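Local coordinates for protein mannitol dehydrogenase (Helicobacter pylori, PDB 3TWO) that probably catalyses the NADP(H)-dependent, zinc-assisted interconversion of cinnamyl alcohols and their aldehydes, at residues 43-48 / 62-67; 162-167 / 291-296. All blocks are in the same frame, centred on the assembly; numbering follows the deposited sequence.

In the fold
Contact 1 comes first along the chain and closes before contact 2 opens; their centres lie about 15 Å apart and their nearest atoms about 5 Å apart, without touching. Contact 1 joins helix 43-49 to the loop 62-64 leading into strand 65-73, within the GroES-like part of the chain. Contact 2 sets helix 158-171 against the loop between strand 287-290, at one edge of the six-stranded parallel Rossmann sheet, and helix 296-308. NADPH relates the two: 43-48 holds its nicotinamide ribose and a phosphate, while 162-167 and 291-296 border the nicotinamide itself. With H64 on the zinc and the side chain of I293 about 5 Å from it, the contacts flank the probable reaction centre.

Contact 1 (43-48 / 62-67); sequences HSDIHS and PGHEIA. With ZN (zinc ion), chain G; NDP (NADPH dihydro-nicotinamide-adenine-dinucleotide phosphate), chain F.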
ATOM      1  N   HIS B  43       6.658  22.694  -5.025  1.00 23.35           N
ATOM      2  CA  HIS B  43       7.958  22.037  -4.694  1.00 24.09           C
ATOM      3  C   HIS B  43       8.426  21.040  -5.788  1.00 23.26           C
ATOM      4  O   HIS B  43       9.613  20.756  -5.896  1.00 22.95           O
ATOM      5  CB  HIS B  43       7.907  21.347  -3.316  1.00 22.02           C
ATOM      6  CG  HIS B  43       9.219  21.293  -2.583  1.00 24.80           C
ATOM      7  ND1 HIS B  43      10.343  20.651  -3.080  1.00 28.77           N
ATOM      8  CD2 HIS B  43       9.552  21.708  -1.331  1.00 23.21           C
ATOM      9  CE1 HIS B  43      11.332  20.738  -2.199  1.00 25.18           C
ATOM     10  NE2 HIS B  43      10.871  21.360  -1.120  1.00 26.66           N
ATOM     11  N   SER B  44       7.492  20.521  -6.579  1.00 23.31           N
ATOM     12  CA  SER B  44       7.851  19.754  -7.798  1.00 23.31           C
ATOM     13  C   SER B  44       8.718  20.573  -8.726  1.00 23.34           C
ATOM     14  O   SER B  44       9.594  20.008  -9.448  1.00 24.23           O
ATOM     15  CB  SER B  44       6.578  19.332  -8.584  1.00 22.23           C
ATOM     16  OG  SER B  44       5.769  18.523  -7.746  1.00 25.18           O
ATOM     17  N   ASP B  45       8.490  21.897  -8.750  1.00 23.96           N
ATOM     18  CA  ASP B  45       9.313  22.767  -9.594  1.00 24.88           C
ATOM     19  C   ASP B  45      10.817  22.645  -9.196  1.00 25.50           C
ATOM     20  O   ASP B  45      11.737  22.620 -10.043  1.00 24.45           O
ATOM     21  CB  ASP B  45       8.860  24.225  -9.477  1.00 24.27           C
ATOM     22  CG  ASP B  45       7.423  24.456  -9.998  1.00 24.89           C
ATOM     23  OD1 ASP B  45       6.790  23.596 -10.651  1.00 23.75           O
ATOM     24  OD2 ASP B  45       6.905  25.551  -9.759  1.00 26.69           O
ATOM     25  N   ILE B  46      11.031  22.605  -7.886  1.00 24.75           N
ATOM     26  CA  ILE B  46      12.361  22.612  -7.318  1.00 25.56           C
ATOM     27  C   ILE B  46      13.012  21.233  -7.514  1.00 25.79           C
ATOM     28  O   ILE B  46      14.197  21.170  -7.915  1.00 25.95           O
ATOM     29  CB  ILE B  46      12.304  22.875  -5.797  1.00 25.59           C
ATOM     30  CG1 ILE B  46      11.615  24.207  -5.505  1.00 27.72           C
ATOM     31  CG2 ILE B  46      13.733  22.842  -5.208  1.00 27.98           C
ATOM     32  CD1 ILE B  46      11.332  24.430  -3.994  1.00 27.62           C
ATOM     33  N   HIS B  47      12.262  20.157  -7.200  1.00 23.10           N
ATOM     34  CA  HIS B  47      12.733  18.790  -7.418  1.00 24.68           C
ATOM     35  C   HIS B  47      13.172  18.644  -8.905  1.00 26.17           C
ATOM     36  O   HIS B  47      14.250  18.044  -9.193  1.00 26.53           O
ATOM     37  CB  HIS B  47      11.634  17.755  -7.136  1.00 23.87           C
ATOM     38  CG  HIS B  47      11.195  17.645  -5.688  1.00 25.60           C
ATOM     39  ND1 HIS B  47      12.077  17.425  -4.644  1.00 26.79           N
ATOM     40  CD2 HIS B  47       9.950  17.649  -5.123  1.00 22.39           C
ATOM     41  CE1 HIS B  47      11.409  17.335  -3.494  1.00 22.83           C
ATOM     42  NE2 HIS B  47      10.115  17.416  -3.767  1.00 24.47           N
ATOM     43  N   SER B  48      12.394  19.228  -9.838  1.00 24.94           N
ATOM     44  CA  SER B  48      12.738  19.054 -11.260  1.00 26.72           C
ATOM     45  C   SER B  48      13.923  19.918 -11.605  1.00 27.57           C
ATOM     46  O   SER B  48      14.920  19.411 -12.192  1.00 27.58           O
ATOM     47  CB  SER B  48      11.584  19.365 -12.222  1.00 26.78           C
ATOM     48  OG  SER B  48      10.376  18.783 -11.761  1.00 27.56           O
ATOM     49  N   PRO B  62      10.172  25.830 -15.168  1.00 24.99           N
ATOM     50  CA  PRO B  62       9.140  25.108 -14.417  1.00 24.42           C
ATOM     51  C   PRO B  62       7.863  25.942 -14.250  1.00 25.13           C
ATOM     52  O   PRO B  62       7.718  27.018 -14.903  1.00 25.71           O
ATOM     53  CB  PRO B  62       9.810  24.835 -13.048  1.00 23.89           C
ATOM     54  CG  PRO B  62      11.280  25.147 -13.252  1.00 25.60           C
ATOM     55  CD  PRO B  62      11.272  26.253 -14.298  1.00 25.62           C
ATOM     56  N   GLY B  63       6.972  25.463 -13.363  1.00 24.82           N
ATOM     57  CA  GLY B  63       5.705  26.111 -13.117  1.00 24.45           C
ATOM     58  C   GLY B  63       4.566  25.410 -13.798  1.00 25.98           C
ATOM     59  O   GLY B  63       4.526  25.312 -15.028  1.00 25.93           O
ATOM     60  N   HIS B  64       3.682  24.813 -12.992  1.00 25.70           N
ATOM     61  CA  HIS B  64       2.489  24.165 -13.534  1.00 25.51           C
ATOM     62  C   HIS B  64       1.290  24.515 -12.681  1.00 25.80           C
ATOM     63  O   HIS B  64       0.390  23.726 -12.548  1.00 27.01           O
ATOM     64  CB  HIS B  64       2.660  22.641 -13.730  1.00 26.33           C
ATOM     65  CG  HIS B  64       3.114  21.897 -12.510  1.00 25.72           C
ATOM     66  ND1 HIS B  64       3.742  20.671 -12.592  1.00 29.21           N
ATOM     67  CD2 HIS B  64       3.072  22.215 -11.184  1.00 24.15           C
ATOM     68  CE1 HIS B  64       4.081  20.265 -11.375  1.00 25.22           C
ATOM     69  NE2 HIS B  64       3.686  21.186 -10.509  1.00 26.34           N
ATOM     70  N   GLU B  65       1.276  25.733 -12.148  1.00 25.20           N
ATOM     71  CA  GLU B  65       0.097  26.315 -11.522  1.00 26.08           C
ATOM     72  C   GLU B  65      -0.176  27.637 -12.218  1.00 26.92           C
ATOM     73  O   GLU B  65       0.396  28.687 -11.868  1.00 28.12           O
ATOM     74  CB  GLU B  65       0.336  26.475 -10.004  1.00 25.00           C
ATOM     75  CG  GLU B  65       0.520  25.101  -9.351  1.00 22.94           C
ATOM     76  CD  GLU B  65       0.697  25.168  -7.850  1.00 28.30           C
ATOM     77  OE1 GLU B  65       1.067  26.235  -7.352  1.00 26.84           O
ATOM     78  OE2 GLU B  65       0.446  24.161  -7.156  1.00 32.69           O
ATOM     79  N   ILE B  66      -1.003  27.586 -13.258  1.00 26.74           N
ATOM     80  CA  ILE B  66      -1.068  28.703 -14.157  1.00 26.56           C
ATOM     81  C   ILE B  66      -2.484  29.300 -14.174  1.00 27.90           C
ATOM     82  O   ILE B  66      -3.479  28.569 -14.345  1.00 27.30           O
ATOM     83  CB  ILE B  66      -0.654  28.264 -15.593  1.00 28.68           C
ATOM     84  CG1 ILE B  66       0.856  27.891 -15.657  1.00 28.63           C
ATOM     85  CG2 ILE B  66      -1.016  29.351 -16.628  1.00 25.14           C
ATOM     86  CD1 ILE B  66       1.143  26.901 -16.784  1.00 25.98           C
ATOM     87  N   ALA B  67      -2.589  30.610 -13.974  1.00 27.09           N
ATOM     88  CA  ALA B  67      -3.890  31.276 -14.152  1.00 28.05           C
ATOM     89  C   ALA B  67      -3.681  32.422 -15.130  1.00 29.10           C
ATOM     90  O   ALA B  67      -2.677  33.180 -15.005  1.00 30.42           O
ATOM     91  CB  ALA B  67      -4.456  31.782 -12.822  1.00 27.69           C
TER
HETATM   92 ZN    ZN G 349       2.957  20.359  -8.683  1.00 67.89          ZN
HETATM   93  PA  NDP F 602       6.265  22.756   0.006  1.00 22.95           P
HETATM   94  O1A NDP F 602       7.619  22.806   0.580  1.00 23.98           O
HETATM   95  O2A NDP F 602       5.118  23.808   0.243  1.00 22.23           O
HETATM   96  O5B NDP F 602       5.704  22.054   1.367  1.00 18.73           O
HETATM   97  C5B NDP F 602       6.421  20.886   2.038  1.00 22.07           C
HETATM   98  C4B NDP F 602       6.082  20.925   3.523  1.00 24.96           C
HETATM   99  O4B NDP F 602       6.473  19.724   4.310  1.00 25.16           O
HETATM  100  C3B NDP F 602       6.781  22.147   4.160  1.00 23.70           C
HETATM  101  O3B NDP F 602       5.779  22.848   4.991  1.00 23.91           O
HETATM  102  C2B NDP F 602       7.875  21.486   5.041  1.00 22.89           C
HETATM  103  O2B NDP F 602       8.069  22.360   6.169  1.00 25.27           O
HETATM  104  C1B NDP F 602       7.164  20.206   5.538  1.00 23.88           C
HETATM  105  N9A NDP F 602       8.089  19.077   5.790  1.00 24.84           N
HETATM  106  C8A NDP F 602       9.247  18.850   5.128  1.00 22.01           C
HETATM  107  N7A NDP F 602       9.745  17.720   5.603  1.00 25.59           N
HETATM  108  C5A NDP F 602       8.929  17.242   6.539  1.00 21.63           C
HETATM  109  C6A NDP F 602       8.955  16.119   7.345  1.00 24.86           C
HETATM  110  N6A NDP F 602       9.972  15.191   7.319  1.00 25.24           N
HETATM  111  N1A NDP F 602       7.943  15.976   8.194  1.00 23.55           N
HETATM  112  C2A NDP F 602       6.929  16.810   8.268  1.00 24.21           C
HETATM  113  N3A NDP F 602       6.870  17.875   7.506  1.00 24.17           N
HETATM  114  C4A NDP F 602       7.877  18.108   6.646  1.00 22.90           C
HETATM  115  O3  NDP F 602       5.871  21.474  -0.827  1.00 23.21           O
HETATM  116  PN  NDP F 602       4.623  21.296  -1.688  1.00 23.94           P
HETATM  117  O1N NDP F 602       3.386  21.244  -0.875  1.00 25.77           O
HETATM  118  O2N NDP F 602       4.557  22.175  -2.965  1.00 24.60           O
HETATM  119  O5D NDP F 602       4.899  19.862  -2.275  1.00 21.35           O
HETATM  120  C5D NDP F 602       5.246  18.764  -1.301  1.00 17.90           C
HETATM  121  C4D NDP F 602       5.718  17.465  -2.079  1.00 18.11           C
HETATM  122  O4D NDP F 602       4.556  17.130  -2.862  1.00 19.25           O
HETATM  123  C3D NDP F 602       6.898  17.653  -3.071  1.00 19.29           C
HETATM  124  O3D NDP F 602       7.748  16.475  -2.999  1.00 20.85           O
HETATM  125  C2D NDP F 602       6.147  17.794  -4.415  1.00 20.46           C
HETATM  126  O2D NDP F 602       6.941  17.352  -5.461  1.00 20.71           O
HETATM  127  C1D NDP F 602       5.003  16.776  -4.197  1.00 21.96           C
HETATM  128  N1N NDP F 602       3.869  16.896  -5.174  1.00 23.42           N
HETATM  129  C2N NDP F 602       3.303  15.704  -5.681  1.00 26.26           C
HETATM  130  C3N NDP F 602       2.253  15.751  -6.583  1.00 25.22           C
HETATM  131  C7N NDP F 602       1.612  14.442  -7.039  1.00 26.91           C
HETATM  132  O7N NDP F 602       1.723  13.410  -6.358  1.00 25.37           O
HETATM  133  N7N NDP F 602       0.742  14.570  -8.035  1.00 21.73           N
HETATM  134  C4N NDP F 602       1.776  17.006  -7.029  1.00 27.05           C
HETATM  135  C5N NDP F 602       2.308  18.217  -6.498  1.00 22.11           C
HETATM  136  C6N NDP F 602       3.349  18.175  -5.594  1.00 20.61           C
HETATM  137  P2B NDP F 602       9.476  22.707   6.756  1.00 24.32           P
HETATM  138  O1X NDP F 602       9.458  24.343   6.877  1.00 23.87           O
HETATM  139  O2X NDP F 602       9.707  21.946   7.988  1.00 23.96           O
HETATM  140  O3X NDP F 602      10.555  22.373   5.638  1.00 26.69           O
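The first torsions of D45 and H64 turn their ends toward each other. CG of D45 is anti to its carbonyl carbon (chi1 -64°), which carries the carboxylate toward 62-67, while H64 has CG between its backbone N and carbonyl carbon (chi1 54°), the ring end swinging in toward the helix. D45 OD1 stands 3.9 Å above one face of the H64 imidazole, offset toward the rim. The same OD1 takes a weak, bent hydrogen bond from G63 N (3.3 Å, 140° at the hydrogen). The carboxylate is fixed mainly from its other oxygen, since OD2 accepts from the backbone N of C42; the Y116 hydroxyl bonds OD1 weakly, and that of Y132 bonds OD2 weakly. Beside it, D45 CB lies 3.7 Å from P62 CB.

H64 spends its NE2 on the zinc ion, 2.1 Å away, and C42 and C160 complete the protein ligands. S44 CB approaches H64 CE1 obliquely at 3.9 Å. D45 thus acts as a second-shell neighbour of the metal, set against a ligand's ring and bonded to the backbone of another ligand, C42. G63-H64-E65 opens the zinc-containing alcohol dehydrogenase signature (GHE…).

Segment 43-48 also holds the cofactor: S44 OG and NADPH O2D are hydrogen-bonded at 2.8 Å, H47 NE2 and O3D at 2.7 Å, and H43 N donates to phosphate oxygen O2N at 3.0 Å. This short segment thus reaches both the nicotinamide ribose and a zinc ligand.

Helix 323-331 packs on the pair through Y327, which touches both D45 and P62. From E65, salt-bridged to R338, the chain runs into strand 65-73, which pairs antiparallel with strands 31-40 and 85-88.

Contact 2 (162-167 / 291-296); sequences GITTYS and SLIGGI. With NDP (NADPH dihydro-nicotinamide-adenine-dinucleotide phosphate), chain F.
S291 faces S167 across the mouth of a Rossmann-fold loop that leaves edge strand 287-290. Their hydroxyls, 4.2 Å apart, are joined by water 2, which donates to both OG atoms, while S291 OG donates to water 1 and S167 OG also bonds E298. L292 turns away from the helix and packs on I281 of the second subunit.

I293 makes the largest single share of the contact. Its side chain crosses that of I163 at about a right angle, CG2 to CG2 at 3.8 Å, and its CD1 lies 3.4 Å from T164 OG1. That hydroxyl, anti to its own carbonyl carbon (chi1 -62°), bonds C160 O. Both touching atoms also lie against the nicotinamide end of NADPH, T164 OG1 3.3 Å from C4N, the hydride-carrying carbon, and I293 CD1 at the carboxamide N7N. Because I293 N and N7N are both donors yet only 2.7 Å apart, the modelled turn of the carboxamide is doubtful. I293 O accepts from waters 1 and 3, which tie it to T164 O and S167 OG respectively.

At G294 the backbone comes close to the helix: CA is 3.6 Å from I163 CG1, and a CB in that place would fall 2.4 Å from the same atom, a clash. G295 is the N-cap residue of helix 296-308, where I296 N donates to E106 OE1 and G295 O is hydrogen-bonded to T299 OG1.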
ATOM      1  N   GLY B 162      -4.220  22.245  -5.319  1.00 25.18           N
ATOM      2  CA  GLY B 162      -5.658  21.988  -5.120  1.00 25.07           C
ATOM      3  C   GLY B 162      -6.091  20.589  -5.613  1.00 25.65           C
ATOM      4  O   GLY B 162      -6.533  19.806  -4.821  1.00 23.98           O
ATOM      5  N   ILE B 163      -5.941  20.276  -6.909  1.00 24.96           N
ATOM      6  CA  ILE B 163      -6.338  18.928  -7.370  1.00 24.50           C
ATOM      7  C   ILE B 163      -5.592  17.765  -6.663  1.00 25.13           C
ATOM      8  O   ILE B 163      -6.183  16.748  -6.379  1.00 23.96           O
ATOM      9  CB  ILE B 163      -6.239  18.729  -8.896  1.00 23.91           C
ATOM     10  CG1 ILE B 163      -6.824  17.341  -9.237  1.00 23.41           C
ATOM     11  CG2 ILE B 163      -4.706  18.850  -9.429  1.00 23.70           C
ATOM     12  CD1 ILE B 163      -8.300  17.178  -8.911  1.00 20.89           C
ATOM     13  N   THR B 164      -4.293  17.927  -6.408  1.00 25.17           N
ATOM     14  CA  THR B 164      -3.494  16.824  -5.927  1.00 25.63           C
ATOM     15  C   THR B 164      -3.972  16.370  -4.544  1.00 27.39           C
ATOM     16  O   THR B 164      -3.806  15.181  -4.173  1.00 26.54           O
ATOM     17  CB  THR B 164      -1.988  17.156  -5.882  1.00 26.84           C
ATOM     18  OG1 THR B 164      -1.521  17.437  -7.223  1.00 24.97           O
ATOM     19  CG2 THR B 164      -1.177  15.954  -5.321  1.00 24.67           C
ATOM     20  N   THR B 165      -4.602  17.286  -3.805  1.00 25.52           N
ATOM     21  CA  THR B 165      -4.995  16.948  -2.470  1.00 25.15           C
ATOM     22  C   THR B 165      -6.483  16.710  -2.450  1.00 26.53           C
ATOM     23  O   THR B 165      -6.929  15.833  -1.713  1.00 26.45           O
ATOM     24  CB  THR B 165      -4.673  18.081  -1.505  1.00 25.52           C
ATOM     25  OG1 THR B 165      -5.254  19.267  -2.025  1.00 22.47           O
ATOM     26  CG2 THR B 165      -3.125  18.286  -1.415  1.00 24.54           C
ATOM     27  N   TYR B 166      -7.245  17.470  -3.254  1.00 24.29           N
ATOM     28  CA  TYR B 166      -8.664  17.222  -3.396  1.00 25.66           C
ATOM     29  C   TYR B 166      -8.928  15.724  -3.810  1.00 26.38           C
ATOM     30  O   TYR B 166      -9.823  15.034  -3.267  1.00 24.13           O
ATOM     31  CB  TYR B 166      -9.209  18.148  -4.478  1.00 26.30           C
ATOM     32  CG  TYR B 166     -10.702  18.022  -4.770  1.00 28.04           C
ATOM     33  CD1 TYR B 166     -11.670  18.648  -3.955  1.00 27.19           C
ATOM     34  CD2 TYR B 166     -11.150  17.313  -5.901  1.00 29.89           C
ATOM     35  CE1 TYR B 166     -13.060  18.568  -4.281  1.00 30.15           C
ATOM     36  CE2 TYR B 166     -12.520  17.211  -6.210  1.00 28.68           C
ATOM     37  CZ  TYR B 166     -13.451  17.854  -5.410  1.00 31.58           C
ATOM     38  OH  TYR B 166     -14.771  17.709  -5.717  1.00 34.76           O
ATOM     39  N   SER B 167      -8.122  15.246  -4.764  1.00 24.59           N
ATOM     40  CA  SER B 167      -8.431  13.967  -5.405  1.00 25.17           C
ATOM     41  C   SER B 167      -8.458  12.783  -4.391  1.00 24.38           C
ATOM     42  O   SER B 167      -9.379  12.036  -4.384  1.00 24.69           O
ATOM     43  CB  SER B 167      -7.494  13.691  -6.617  1.00 24.13           C
ATOM     44  OG  SER B 167      -7.847  12.443  -7.290  1.00 24.22           O
ATOM     45  N   SER B 291      -1.140   8.837  -5.175  1.00 24.59           N
ATOM     46  CA  SER B 291      -2.066   9.652  -6.005  1.00 24.90           C
ATOM     47  C   SER B 291      -1.208  10.639  -6.811  1.00 24.73           C
ATOM     48  O   SER B 291      -0.273  11.204  -6.269  1.00 23.72           O
ATOM     49  CB  SER B 291      -3.068  10.431  -5.133  1.00 23.92           C
ATOM     50  OG  SER B 291      -4.181  10.803  -5.916  1.00 26.09           O
ATOM     51  N   LEU B 292      -1.501  10.769  -8.103  1.00 24.92           N
ATOM     52  CA  LEU B 292      -0.792  11.622  -9.007  1.00 25.26           C
ATOM     53  C   LEU B 292      -1.782  12.672  -9.534  1.00 25.32           C
ATOM     54  O   LEU B 292      -2.696  12.348 -10.325  1.00 24.28           O
ATOM     55  CB  LEU B 292      -0.210  10.811 -10.178  1.00 25.83           C
ATOM     56  CG  LEU B 292       0.619  11.639 -11.197  1.00 26.96           C
ATOM     57  CD1 LEU B 292       1.792  12.346 -10.569  1.00 24.22           C
ATOM     58  CD2 LEU B 292       1.042  10.702 -12.330  1.00 27.21           C
ATOM     59  N   ILE B 293      -1.601  13.919  -9.092  1.00 24.45           N
ATOM     60  CA  ILE B 293      -2.336  15.064  -9.644  1.00 25.40           C
ATOM     61  C   ILE B 293      -3.833  14.733  -9.727  1.00 25.02           C
ATOM     62  O   ILE B 293      -4.448  14.336  -8.731  1.00 25.07           O
ATOM     63  CB  ILE B 293      -1.806  15.404 -11.076  1.00 26.64           C
ATOM     64  CG1 ILE B 293      -0.311  15.622 -11.041  1.00 30.45           C
ATOM     65  CG2 ILE B 293      -2.317  16.744 -11.516  1.00 29.81           C
ATOM     66  CD1 ILE B 293      -0.035  16.867 -10.247  1.00 31.63           C
ATOM     67  N   GLY B 294      -4.413  14.885 -10.919  1.00 23.83           N
ATOM     68  CA  GLY B 294      -5.780  14.440 -11.189  1.00 25.01           C
ATOM     69  C   GLY B 294      -6.003  14.624 -12.664  1.00 24.95           C
ATOM     70  O   GLY B 294      -5.221  15.291 -13.338  1.00 27.18           O
ATOM     71  N   GLY B 295      -7.064  14.047 -13.157  1.00 25.57           N
ATOM     72  CA  GLY B 295      -7.510  14.266 -14.528  1.00 25.24           C
ATOM     73  C   GLY B 295      -8.095  15.633 -14.786  1.00 25.25           C
ATOM     74  O   GLY B 295      -8.367  16.371 -13.864  1.00 23.67           O
ATOM     75  N   ILE B 296      -8.252  15.979 -16.073  1.00 25.70           N
ATOM     76  CA  ILE B 296      -8.850  17.269 -16.460  1.00 26.19           C
ATOM     77  C   ILE B 296     -10.267  17.476 -15.867  1.00 26.32           C
ATOM     78  O   ILE B 296     -10.589  18.513 -15.225  1.00 27.17           O
ATOM     79  CB  ILE B 296      -8.850  17.409 -17.989  1.00 26.50           C
ATOM     80  CG1 ILE B 296      -7.390  17.527 -18.483  1.00 26.56           C
ATOM     81  CG2 ILE B 296      -9.724  18.590 -18.431  1.00 26.79           C
ATOM     82  CD1 ILE B 296      -6.549  18.758 -17.826  1.00 25.52           C
TER
HETATM   83  PA  NDP F 602       6.265  22.756   0.006  1.00 22.95           P
HETATM   84  O1A NDP F 602       7.619  22.806   0.580  1.00 23.98           O
HETATM   85  O2A NDP F 602       5.118  23.808   0.243  1.00 22.23           O
HETATM   86  O5B NDP F 602       5.704  22.054   1.367  1.00 18.73           O
HETATM   87  C5B NDP F 602       6.421  20.886   2.038  1.00 22.07           C
HETATM   88  C4B NDP F 602       6.082  20.925   3.523  1.00 24.96           C
HETATM   89  O4B NDP F 602       6.473  19.724   4.310  1.00 25.16           O
HETATM   90  C3B NDP F 602       6.781  22.147   4.160  1.00 23.70           C
HETATM   91  O3B NDP F 602       5.779  22.848   4.991  1.00 23.91           O
HETATM   92  C2B NDP F 602       7.875  21.486   5.041  1.00 22.89           C
HETATM   93  O2B NDP F 602       8.069  22.360   6.169  1.00 25.27           O
HETATM   94  C1B NDP F 602       7.164  20.206   5.538  1.00 23.88           C
HETATM   95  N9A NDP F 602       8.089  19.077   5.790  1.00 24.84           N
HETATM   96  C8A NDP F 602       9.247  18.850   5.128  1.00 22.01           C
HETATM   97  N7A NDP F 602       9.745  17.720   5.603  1.00 25.59           N
HETATM   98  C5A NDP F 602       8.929  17.242   6.539  1.00 21.63           C
HETATM   99  C6A NDP F 602       8.955  16.119   7.345  1.00 24.86           C
HETATM  100  N6A NDP F 602       9.972  15.191   7.319  1.00 25.24           N
HETATM  101  N1A NDP F 602       7.943  15.976   8.194  1.00 23.55           N
HETATM  102  C2A NDP F 602       6.929  16.810   8.268  1.00 24.21           C
HETATM  103  N3A NDP F 602       6.870  17.875   7.506  1.00 24.17           N
HETATM  104  C4A NDP F 602       7.877  18.108   6.646  1.00 22.90           C
HETATM  105  O3  NDP F 602       5.871  21.474  -0.827  1.00 23.21           O
HETATM  106  PN  NDP F 602       4.623  21.296  -1.688  1.00 23.94           P
HETATM  107  O1N NDP F 602       3.386  21.244  -0.875  1.00 25.77           O
HETATM  108  O2N NDP F 602       4.557  22.175  -2.965  1.00 24.60           O
HETATM  109  O5D NDP F 602       4.899  19.862  -2.275  1.00 21.35           O
HETATM  110  C5D NDP F 602       5.246  18.764  -1.301  1.00 17.90           C
HETATM  111  C4D NDP F 602       5.718  17.465  -2.079  1.00 18.11           C
HETATM  112  O4D NDP F 602       4.556  17.130  -2.862  1.00 19.25           O
HETATM  113  C3D NDP F 602       6.898  17.653  -3.071  1.00 19.29           C
HETATM  114  O3D NDP F 602       7.748  16.475  -2.999  1.00 20.85           O
HETATM  115  C2D NDP F 602       6.147  17.794  -4.415  1.00 20.46           C
HETATM  116  O2D NDP F 602       6.941  17.352  -5.461  1.00 20.71           O
HETATM  117  C1D NDP F 602       5.003  16.776  -4.197  1.00 21.96           C
HETATM  118  N1N NDP F 602       3.869  16.896  -5.174  1.00 23.42           N
HETATM  119  C2N NDP F 602       3.303  15.704  -5.681  1.00 26.26           C
HETATM  120  C3N NDP F 602       2.253  15.751  -6.583  1.00 25.22           C
HETATM  121  C7N NDP F 602       1.612  14.442  -7.039  1.00 26.91           C
HETATM  122  O7N NDP F 602       1.723  13.410  -6.358  1.00 25.37           O
HETATM  123  N7N NDP F 602       0.742  14.570  -8.035  1.00 21.73           N
HETATM  124  C4N NDP F 602       1.776  17.006  -7.029  1.00 27.05           C
HETATM  125  C5N NDP F 602       2.308  18.217  -6.498  1.00 22.11           C
HETATM  126  C6N NDP F 602       3.349  18.175  -5.594  1.00 20.61           C
HETATM  127  P2B NDP F 602       9.476  22.707   6.756  1.00 24.32           P
HETATM  128  O1X NDP F 602       9.458  24.343   6.877  1.00 23.87           O
HETATM  129  O2X NDP F 602       9.707  21.946   7.988  1.00 23.96           O
HETATM  130  O3X NDP F 602      10.555  22.373   5.638  1.00 26.69           O
HETATM  131  O   HOH W   1      -3.401  13.417  -6.341  1.00 19.81           O
HETATM  132  O   HOH W   2      -6.856  10.339  -5.936  1.00 15.02           O
HETATM  133  O   HOH W   3      -5.544  12.025  -8.989  1.00 22.32           O